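Beta sliding clamp (Bartonella birtlesii LL-WM9, PDB 6PTR) probably encircles DNA as a ring-shaped head-to-tail homodimer, tethering DNA polymerases and other proteins to it and making them processive. Local coordinates at residues C[267-272]-C[325-330]; C[13-18]-C[84-89]; C[19-24]-C[63-68]. One frame throughout, in Å; residues are numbered along the deposited sequence.

Contacts 2 and 3 are neighbours in the N-terminal domain, their centres about 10 Å apart, and both depend on helix 15-26. Contact 2 ties the start of that helix to helix 79-88, while contact 3 lays its next turns on strand 59-69, and along the chain contact 3 is nested inside the loop that contact 2 closes. Phe19, Val86 and Arg87 pack together between the two, as do Gln17, Phe18 and Phe65. Contact 1 lies in the C-terminal domain, across the chain's centre, with its centre about 58 Å from that of contact 2 and 55 Å from that of contact 3. Contact 2 alone approaches the second subunit.

Contact 1 (C[267-272]-C[325-330]); sequences NDRKLI and YTSEPL
Arg269 carries most of this contact, lying along the turn 325-330 with its aliphatic part against Ser327 and Tyr325 and its guanidinium beside Glu328 and Leu330. CG of Arg269, anti to the carbonyl carbon (chi1 -58°), passes 3.9 Å from Ser327 CB, and CD of Arg269 rests 3.3 Å from Tyr325 OH. A bend at chi3 then carries NH1 of Arg269 to the backbone of the turn, where it gives a weak hydrogen bond to Glu328 O (3.3 Å, N-H...O angle 140°). Leu330 CD1 lies over one guanidinium face and Glu328 OE1 over the opposite one. Glu328 OE1 stays 4.1 Å from NH1 of Arg269, well out of the guanidinium plane, so the attraction is one of charges only; the glutamate is also poorly ordered.

The Tyr325 hydroxyl fixes the carbonyl that Arg269 reaches. OH of Tyr325 donates to Glu328 O at 2.6 Å, reaching it from above the carbonyl plane, so one carbonyl accepts from both tyrosine and arginine and the turn folds back over the ring. Ser327 N lies above one ring face, near the rim. At the other end of the ring, CD1 of Tyr325 meets CB of Leu271 at 3.9 Å, the two side chains crossing at about a right angle. A water joins the backbones: it donates to Lys270 O at 2.7 Å, accepts from Thr326 N and also bonds Ser327 OG.

Further out, strand 269-274 pairs with strand 350-355, where Asp268 and Arg269 both face Leu355 in a classic beta bulge, and Leu271 and Tyr325 both pack on Ile300. The contact thus joins an edge strand of one antiparallel sheet to the loop entering strand 330-335 of another, within the C-terminal domain of the DNA polymerase III beta-subunit fold.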
loop_
_atom_site.group_PDB
_atom_site.type_symbol
_atom_site.label_atom_id
_atom_site.label_comp_id
_atom_site.label_asym_id
_atom_site.label_seq_id
_atom_site.Cartn_x
_atom_site.Cartn_y
_atom_site.Cartn_z
ATOM N N ASN C 267 -38.234 4.002 18.693
ATOM C CA ASN C 267 -37.357 4.993 19.316
ATOM C C ASN C 267 -37.935 6.394 19.167
ATOM O O ASN C 267 -38.435 6.757 18.102
ATOM C CB ASN C 267 -35.961 4.940 18.690
ATOM C CG ASN C 267 -35.177 3.733 19.107
ATOM O OD1 ASN C 267 -35.675 2.866 19.831
ATOM N ND2 ASN C 267 -33.933 3.649 18.635
ATOM N N ASP C 268 -37.845 7.195 20.235
ATOM C CA ASP C 268 -38.589 8.447 20.317
ATOM C C ASP C 268 -37.736 9.680 20.596
ATOM O O ASP C 268 -38.297 10.746 20.875
ATOM C CB ASP C 268 -39.678 8.326 21.387
ATOM C CG ASP C 268 -39.109 8.044 22.773
ATOM O OD1 ASP C 268 -37.988 7.502 22.864
ATOM O OD2 ASP C 268 -39.782 8.363 23.771
ATOM N N ARG C 269 -36.417 9.572 20.572
ATOM C CA ARG C 269 -35.517 10.720 20.666
ATOM C C ARG C 269 -34.812 10.895 19.327
ATOM O O ARG C 269 -34.066 10.009 18.903
ATOM C CB ARG C 269 -34.465 10.522 21.758
ATOM C CG ARG C 269 -35.053 10.293 23.137
ATOM C CD ARG C 269 -33.977 10.310 24.208
ATOM N NE ARG C 269 -34.207 9.284 25.222
ATOM C CZ ARG C 269 -33.658 9.289 26.434
ATOM N NH1 ARG C 269 -32.867 10.288 26.802
ATOM N NH2 ARG C 269 -33.916 8.305 27.281
ATOM N N LYS C 270 -35.001 12.040 18.688
ATOM C CA LYS C 270 -34.438 12.266 17.360
ATOM C C LYS C 270 -33.282 13.253 17.437
ATOM O O LYS C 270 -33.437 14.353 17.971
ATOM C CB LYS C 270 -35.510 12.792 16.398
ATOM C CG LYS C 270 -34.987 13.041 14.983
ATOM C CD LYS C 270 -36.139 13.094 13.961
ATOM C CE LYS C 270 -36.697 14.453 13.766
ATOM N NZ LYS C 270 -37.717 14.437 12.657
ATOM N N LEU C 271 -32.132 12.858 16.896
ATOM C CA LEU C 271 -30.951 13.710 16.809
ATOM C C LEU C 271 -30.635 13.928 15.337
ATOM O O LEU C 271 -30.525 12.957 14.585
ATOM C CB LEU C 271 -29.760 13.069 17.527
ATOM C CG LEU C 271 -28.363 13.640 17.243
ATOM C CD1 LEU C 271 -28.280 15.093 17.745
ATOM C CD2 LEU C 271 -27.248 12.796 17.869
ATOM N N ILE C 272 -30.516 15.187 14.922
ATOM C CA ILE C 272 -30.085 15.523 13.569
ATOM C C ILE C 272 -28.776 16.285 13.663
ATOM O O ILE C 272 -28.674 17.257 14.416
ATOM C CB ILE C 272 -31.107 16.375 12.802
ATOM C CG1 ILE C 272 -32.514 15.778 12.876
ATOM C CG2 ILE C 272 -30.644 16.499 11.358
ATOM C CD1 ILE C 272 -33.582 16.681 12.244
ATOM N N TYR C 325 -31.840 18.862 18.457
ATOM C CA TYR C 325 -32.205 17.868 19.460
ATOM C C TYR C 325 -33.005 18.585 20.526
ATOM O O TYR C 325 -32.526 19.571 21.097
ATOM C CB TYR C 325 -30.979 17.217 20.063
ATOM C CG TYR C 325 -31.274 16.089 21.023
ATOM C CD1 TYR C 325 -31.454 14.795 20.556
ATOM C CD2 TYR C 325 -31.334 16.312 22.401
ATOM C CE1 TYR C 325 -31.716 13.756 21.420
ATOM C CE2 TYR C 325 -31.590 15.269 23.278
ATOM C CZ TYR C 325 -31.772 13.996 22.777
ATOM O OH TYR C 325 -32.015 12.941 23.621
ATOM N N THR C 326 -34.221 18.103 20.778
ATOM C CA THR C 326 -35.120 18.737 21.729
ATOM C C THR C 326 -35.635 17.759 22.780
ATOM O O THR C 326 -36.584 18.089 23.496
ATOM C CB THR C 326 -36.300 19.393 20.987
ATOM O OG1 THR C 326 -37.023 18.406 20.242
ATOM C CG2 THR C 326 -35.807 20.458 20.023
ATOM N N SER C 327 -35.034 16.574 22.901
ATOM C CA SER C 327 -35.513 15.557 23.821
ATOM C C SER C 327 -34.759 15.624 25.150
ATOM O O SER C 327 -33.942 16.511 25.400
ATOM C CB SER C 327 -35.390 14.167 23.202
ATOM O OG SER C 327 -36.089 14.070 21.971
ATOM N N GLU C 328 -35.062 14.666 26.014
ATOM C CA GLU C 328 -34.360 14.521 27.280
ATOM C C GLU C 328 -32.869 14.319 27.019
ATOM O O GLU C 328 -32.505 13.519 26.145
ATOM C CB GLU C 328 -34.948 13.327 28.037
ATOM C CG GLU C 328 -34.373 13.057 29.417
ATOM C CD GLU C 328 -34.909 11.759 30.012
ATOM O OE1 GLU C 328 -35.839 11.169 29.416
ATOM O OE2 GLU C 328 -34.398 11.328 31.070
ATOM N N PRO C 329 -31.985 15.031 27.722
ATOM C CA PRO C 329 -30.542 14.835 27.504
ATOM C C PRO C 329 -30.157 13.364 27.627
ATOM O O PRO C 329 -30.764 12.601 28.375
ATOM C CB PRO C 329 -29.900 15.686 28.603
ATOM C CG PRO C 329 -30.941 16.788 28.860
ATOM C CD PRO C 329 -32.269 16.098 28.701
ATOM N N LEU C 330 -29.149 12.961 26.862
ATOM C CA LEU C 330 -28.774 11.557 26.813
ATOM C C LEU C 330 -27.272 11.454 26.643
ATOM O O LEU C 330 -26.686 12.185 25.844
ATOM C CB LEU C 330 -29.487 10.837 25.663
ATOM C CG LEU C 330 -29.119 9.389 25.340
ATOM C CD1 LEU C 330 -29.439 8.462 26.502
ATOM C CD2 LEU C 330 -29.864 8.939 24.097
HETATM O O HOH W 1 -35.192 15.785 19.406
#

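Contact 2 (C[13-18]-C[84-89])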
loop_
_atom_site.group_PDB
_atom_site.type_symbol
_atom_site.label_atom_id
_atom_site.label_comp_id
_atom_site.label_asym_id
_atom_site.label_seq_id
_atom_site.Cartn_x
_atom_site.Cartn_y
_atom_site.Cartn_z
ATOM N N VAL C 13 -4.567 -13.377 -29.347
ATOM C CA VAL C 13 -5.533 -12.503 -28.693
ATOM C C VAL C 13 -4.957 -11.103 -28.562
ATOM O O VAL C 13 -3.743 -10.899 -28.571
ATOM C CB VAL C 13 -5.926 -13.041 -27.315
ATOM C CG1 VAL C 13 -6.569 -14.406 -27.482
ATOM C CG2 VAL C 13 -4.690 -13.108 -26.432
ATOM N N ASP C 14 -5.858 -10.126 -28.448
ATOM C CA ASP C 14 -5.443 -8.767 -28.148
ATOM C C ASP C 14 -5.000 -8.713 -26.695
ATOM O O ASP C 14 -5.702 -9.203 -25.806
ATOM C CB ASP C 14 -6.596 -7.796 -28.415
ATOM C CG ASP C 14 -6.258 -6.362 -28.051
ATOM O OD1 ASP C 14 -5.472 -5.721 -28.782
ATOM O OD2 ASP C 14 -6.797 -5.868 -27.037
ATOM N N ARG C 15 -3.833 -8.114 -26.444
ATOM C CA ARG C 15 -3.322 -8.083 -25.074
ATOM C C ARG C 15 -4.300 -7.382 -24.133
ATOM O O ARG C 15 -4.607 -7.891 -23.050
ATOM C CB ARG C 15 -1.957 -7.408 -25.046
ATOM C CG ARG C 15 -1.382 -7.268 -23.647
ATOM C CD ARG C 15 -1.730 -5.913 -23.041
ATOM N NE ARG C 15 -1.233 -5.816 -21.670
ATOM C CZ ARG C 15 -1.618 -4.898 -20.789
ATOM N NH1 ARG C 15 -2.531 -3.986 -21.111
ATOM N NH2 ARG C 15 -1.096 -4.902 -19.569
ATOM N N SER C 16 -4.805 -6.212 -24.536
ATOM C CA SER C 16 -5.632 -5.423 -23.628
ATOM C C SER C 16 -6.947 -6.125 -23.326
ATOM O O SER C 16 -7.391 -6.152 -22.174
ATOM C CB SER C 16 -5.877 -4.036 -24.209
ATOM O OG SER C 16 -4.711 -3.249 -24.076
ATOM N N GLN C 17 -7.569 -6.716 -24.342
ATOM C CA GLN C 17 -8.779 -7.497 -24.117
ATOM C C GLN C 17 -8.515 -8.678 -23.190
ATOM O O GLN C 17 -9.278 -8.929 -22.244
ATOM C CB GLN C 17 -9.340 -7.974 -25.457
ATOM C CG GLN C 17 -10.402 -9.042 -25.310
ATOM C CD GLN C 17 -11.657 -8.492 -24.683
ATOM O OE1 GLN C 17 -12.307 -7.611 -25.248
ATOM N NE2 GLN C 17 -12.000 -8.992 -23.500
ATOM N N PHE C 18 -7.442 -9.431 -23.453
ATOM C CA PHE C 18 -7.118 -10.593 -22.634
ATOM C C PHE C 18 -6.826 -10.196 -21.191
ATOM O O PHE C 18 -7.237 -10.888 -20.249
ATOM C CB PHE C 18 -5.913 -11.329 -23.220
ATOM C CG PHE C 18 -5.633 -12.653 -22.556
ATOM C CD1 PHE C 18 -6.481 -13.727 -22.762
ATOM C CD2 PHE C 18 -4.519 -12.834 -21.761
ATOM C CE1 PHE C 18 -6.246 -14.949 -22.153
ATOM C CE2 PHE C 18 -4.282 -14.066 -21.151
ATOM C CZ PHE C 18 -5.163 -15.122 -21.355
ATOM N N ASP C 84 0.392 -11.559 -14.011
ATOM C CA ASP C 84 1.570 -10.707 -13.883
ATOM C C ASP C 84 2.329 -10.617 -15.202
ATOM O O ASP C 84 2.882 -9.557 -15.529
ATOM C CB ASP C 84 2.475 -11.223 -12.766
ATOM C CG ASP C 84 1.864 -11.037 -11.382
ATOM O OD1 ASP C 84 0.994 -10.157 -11.214
ATOM O OD2 ASP C 84 2.260 -11.772 -10.454
ATOM N N ILE C 85 2.365 -11.703 -15.977
ATOM C CA ILE C 85 3.032 -11.664 -17.277
ATOM C C ILE C 85 2.295 -10.723 -18.227
ATOM O O ILE C 85 2.887 -9.798 -18.802
ATOM C CB ILE C 85 3.148 -13.083 -17.865
ATOM C CG1 ILE C 85 4.194 -13.891 -17.094
ATOM C CG2 ILE C 85 3.448 -13.029 -19.374
ATOM C CD1 ILE C 85 4.106 -15.394 -17.392
ATOM N N VAL C 86 0.983 -10.922 -18.375
ATOM C CA VAL C 86 0.211 -10.107 -19.311
ATOM C C VAL C 86 0.238 -8.633 -18.907
ATOM O O VAL C 86 0.294 -7.735 -19.768
ATOM C CB VAL C 86 -1.224 -10.663 -19.407
ATOM C CG1 VAL C 86 -2.078 -9.822 -20.409
ATOM C CG2 VAL C 86 -1.196 -12.117 -19.874
ATOM N N ARG C 87 0.235 -8.351 -17.605
ATOM C CA ARG C 87 0.345 -6.964 -17.150
ATOM C C ARG C 87 1.560 -6.253 -17.733
ATOM O O ARG C 87 1.510 -5.046 -17.989
ATOM C CB ARG C 87 0.403 -6.910 -15.625
ATOM C CG ARG C 87 0.507 -5.490 -15.055
ATOM C CD ARG C 87 0.715 -5.564 -13.556
ATOM N NE ARG C 87 1.583 -6.695 -13.242
ATOM C CZ ARG C 87 2.882 -6.612 -12.969
ATOM N NH1 ARG C 87 3.508 -5.427 -12.930
ATOM N NH2 ARG C 87 3.552 -7.730 -12.720
ATOM N N LYS C 88 2.660 -6.971 -17.948
ATOM C CA LYS C 88 3.888 -6.360 -18.434
ATOM C C LYS C 88 4.017 -6.372 -19.950
ATOM O O LYS C 88 4.993 -5.814 -20.471
ATOM C CB LYS C 88 5.106 -7.066 -17.839
ATOM C CG LYS C 88 5.185 -7.002 -16.339
ATOM C CD LYS C 88 6.495 -7.593 -15.877
ATOM C CE LYS C 88 6.474 -7.819 -14.378
ATOM N NZ LYS C 88 7.732 -8.467 -13.951
ATOM N N LEU C 89 3.088 -6.983 -20.658
ATOM C CA LEU C 89 3.160 -6.933 -22.110
ATOM C C LEU C 89 2.471 -5.672 -22.624
ATOM O O LEU C 89 1.519 -5.178 -22.004
ATOM C CB LEU C 89 2.519 -8.176 -22.721
ATOM C CG LEU C 89 3.199 -9.478 -22.305
ATOM C CD1 LEU C 89 2.387 -10.695 -22.768
ATOM C CD2 LEU C 89 4.622 -9.529 -22.863
#
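An arginine-to-carbonyl contact joins two helices of the N-terminal domain, which has the fold of the DNA polymerase III beta-subunit family, with helices packed against antiparallel sheets. Arg15, in the first turn of helix 15-26, reaches to the C-terminal part of helix 79-88, and the site is largely buried. The approach is fixed by its torsions: CG stands anti to the backbone N (chi1 177°), and a bend at chi2 (-94°) turns the rest of the chain across to the other helix.

The guanidinium grips Val86 O side-on, with NE of Arg15 at 3.1 Å and NH2 of Arg15 at 3.2 Å. That oxygen lies in the guanidinium plane, although the nitrogens meet it from above the carbonyl plane. Leu89 N is a third donor, sharing the acceptor with the arginine. NH2 of Arg15 adds a weak bond to Arg87 O. Carbonyls gathered near a helix C-terminus would be expected to favour the positive charge, and Asp91 adds a weak, long ion pair.

Beside this polar grip, CG2 of Val86 meets the edge of the Phe18 ring, 3.9 Å from CE2 of Phe18. The start of helix 15-26 is itself secured by Asp14 at the N-cap, whose OD2 accepts from Gln17 N through its anti lone pair. On the subunit interface, Lys88 forms a salt bridge with Asp283 of the second subunit.

Leu89 O takes a different position from the bonded carbonyls: it lies over one face of the Arg15 guanidinium, only 2.8 Å from NE of Arg15, but at too poor an angle to be a hydrogen bond.

Contact 3 (C[19-24]-C[63-68])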
loop_
_atom_site.group_PDB
_atom_site.type_symbol
_atom_site.label_atom_id
_atom_site.label_comp_id
_atom_site.label_asym_id
_atom_site.label_seq_id
_atom_site.Cartn_x
_atom_site.Cartn_y
_atom_site.Cartn_z
ATOM N N PHE C 19 -6.106 -9.090 -21.011
ATOM C CA PHE C 19 -5.769 -8.602 -19.675
ATOM C C PHE C 19 -7.024 -8.231 -18.898
ATOM O O PHE C 19 -7.160 -8.568 -17.715
ATOM C CB PHE C 19 -4.849 -7.397 -19.815
ATOM C CG PHE C 19 -4.287 -6.897 -18.511
ATOM C CD1 PHE C 19 -3.549 -7.741 -17.694
ATOM C CD2 PHE C 19 -4.485 -5.591 -18.122
ATOM C CE1 PHE C 19 -3.013 -7.276 -16.491
ATOM C CE2 PHE C 19 -3.958 -5.117 -16.924
ATOM C CZ PHE C 19 -3.224 -5.969 -16.111
ATOM N N LYS C 20 -7.953 -7.528 -19.556
ATOM C CA LYS C 20 -9.201 -7.151 -18.904
ATOM C C LYS C 20 -9.988 -8.377 -18.471
ATOM O O LYS C 20 -10.474 -8.442 -17.337
ATOM C CB LYS C 20 -10.047 -6.280 -19.833
ATOM C CG LYS C 20 -11.298 -5.744 -19.145
ATOM C CD LYS C 20 -12.031 -4.714 -19.993
ATOM C CE LYS C 20 -13.176 -4.069 -19.213
ATOM N NZ LYS C 20 -12.700 -3.114 -18.169
ATOM N N SER C 21 -10.116 -9.369 -19.359
ATOM C CA SER C 21 -10.887 -10.561 -19.022
ATOM C C SER C 21 -10.199 -11.365 -17.929
ATOM O O SER C 21 -10.842 -11.787 -16.957
ATOM C CB SER C 21 -11.112 -11.422 -20.272
ATOM O OG SER C 21 -11.814 -10.693 -21.278
ATOM N N LEU C 22 -8.882 -11.562 -18.055
ATOM C CA LEU C 22 -8.126 -12.255 -17.020
ATOM C C LEU C 22 -8.250 -11.544 -15.680
ATOM O O LEU C 22 -8.325 -12.194 -14.635
ATOM C CB LEU C 22 -6.653 -12.359 -17.422
ATOM C CG LEU C 22 -5.736 -13.268 -16.614
ATOM C CD1 LEU C 22 -6.287 -14.691 -16.539
ATOM C CD2 LEU C 22 -4.341 -13.253 -17.229
ATOM N N GLY C 23 -8.256 -10.208 -15.687
ATOM C CA GLY C 23 -8.397 -9.482 -14.445
ATOM C C GLY C 23 -9.704 -9.786 -13.748
ATOM O O GLY C 23 -9.770 -9.797 -12.515
ATOM N N ARG C 24 -10.749 -10.075 -14.525
ATOM C CA ARG C 24 -12.049 -10.362 -13.939
ATOM C C ARG C 24 -12.107 -11.739 -13.294
ATOM O O ARG C 24 -12.927 -11.950 -12.395
ATOM C CB ARG C 24 -13.140 -10.218 -15.000
ATOM C CG ARG C 24 -13.444 -8.746 -15.348
ATOM C CD ARG C 24 -14.430 -8.601 -16.508
ATOM N NE ARG C 24 -14.877 -7.231 -16.734
ATOM C CZ ARG C 24 -15.723 -6.874 -17.694
ATOM N NH1 ARG C 24 -16.201 -7.785 -18.532
ATOM N NH2 ARG C 24 -16.093 -5.606 -17.820
ATOM N N GLU C 63 -15.502 -15.706 -17.792
ATOM C CA GLU C 63 -15.703 -14.611 -18.723
ATOM C C GLU C 63 -15.291 -15.101 -20.091
ATOM O O GLU C 63 -14.340 -15.874 -20.210
ATOM C CB GLU C 63 -14.901 -13.361 -18.399
ATOM C CG GLU C 63 -15.421 -12.199 -19.296
ATOM C CD GLU C 63 -14.516 -11.037 -19.293
ATOM O OE1 GLU C 63 -14.363 -10.377 -20.341
ATOM O OE2 GLU C 63 -13.935 -10.799 -18.227
ATOM N N SER C 64 -16.003 -14.652 -21.113
ATOM C CA SER C 64 -15.745 -15.124 -22.459
ATOM C C SER C 64 -15.603 -13.932 -23.377
ATOM O O SER C 64 -16.217 -12.889 -23.147
ATOM C CB SER C 64 -16.882 -16.008 -22.948
ATOM O OG SER C 64 -17.223 -16.935 -21.931
ATOM N N PHE C 65 -14.805 -14.100 -24.432
ATOM C CA PHE C 65 -14.730 -13.074 -25.462
ATOM C C PHE C 65 -14.515 -13.719 -26.825
ATOM O O PHE C 65 -13.965 -14.818 -26.938
ATOM C CB PHE C 65 -13.619 -12.040 -25.177
ATOM C CG PHE C 65 -12.241 -12.621 -24.994
ATOM C CD1 PHE C 65 -11.868 -13.219 -23.801
ATOM C CD2 PHE C 65 -11.302 -12.535 -26.015
ATOM C CE1 PHE C 65 -10.592 -13.736 -23.627
ATOM C CE2 PHE C 65 -10.014 -13.038 -25.839
ATOM C CZ PHE C 65 -9.660 -13.640 -24.648
ATOM N N THR C 66 -14.904 -12.971 -27.854
ATOM C CA THR C 66 -14.867 -13.437 -29.236
ATOM C C THR C 66 -13.455 -13.334 -29.793
ATOM O O THR C 66 -12.826 -12.279 -29.706
ATOM C CB THR C 66 -15.835 -12.610 -30.076
ATOM O OG1 THR C 66 -17.187 -12.906 -29.678
ATOM C CG2 THR C 66 -15.635 -12.896 -31.561
ATOM N N VAL C 67 -12.948 -14.442 -30.337
ATOM C CA VAL C 67 -11.622 -14.514 -30.957
ATOM C C VAL C 67 -11.708 -15.451 -32.141
ATOM O O VAL C 67 -12.305 -16.522 -32.035
ATOM C CB VAL C 67 -10.524 -15.080 -30.024
ATOM C CG1 VAL C 67 -9.147 -14.850 -30.640
ATOM C CG2 VAL C 67 -10.598 -14.512 -28.655
ATOM N N ASN C 68 -11.079 -15.083 -33.248
ATOM C CA ASN C 68 -10.819 -16.078 -34.284
ATOM C C ASN C 68 -9.816 -17.092 -33.734
ATOM O O ASN C 68 -8.713 -16.718 -33.321
ATOM C CB ASN C 68 -10.280 -15.429 -35.549
ATOM C CG ASN C 68 -9.895 -16.459 -36.594
ATOM O OD1 ASN C 68 -8.715 -16.685 -36.866
ATOM N ND2 ASN C 68 -10.884 -17.112 -37.150
#
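Helix 19-24 runs nearly antiparallel to strand 63-66, at 166° between their directions, with a closest axial approach of 8.6 Å and the CA atoms of Ser21 and Glu63 6.3 Å apart. Glu63 and Phe65, two apart on the strand, both point toward the helix, whereas Ser64 between them points away.

Ser21 takes the central place. OG of Ser21, anti to the carbonyl carbon (chi1 -59°), donates to Glu63 OE1 at 2.7 Å, meeting the carboxylate from well above its plane. Gln17 O, one turn back, is a second acceptor beside the same hydroxyl, so its single proton lies between two acceptors. The extended Glu63 chain brings this buried carboxylate in beside Arg24, whose NH1 makes a long salt bridge to Glu63 OE1 at 3.7 Å; the positive charge of Arg24, shared with Glu223, would be expected to favour the ionised form of Glu63. Phe65, its CG in the crowded position between backbone N and carbonyl carbon, sets CD1 at 3.6 Å from Ser21 OG.

This is helix-on-sheet packing around a polar serine-glutamate-arginine cluster, joining helix 15-26 to the N-terminal-domain part of the large antiparallel sheet that continues into the central domain of the beta subunit.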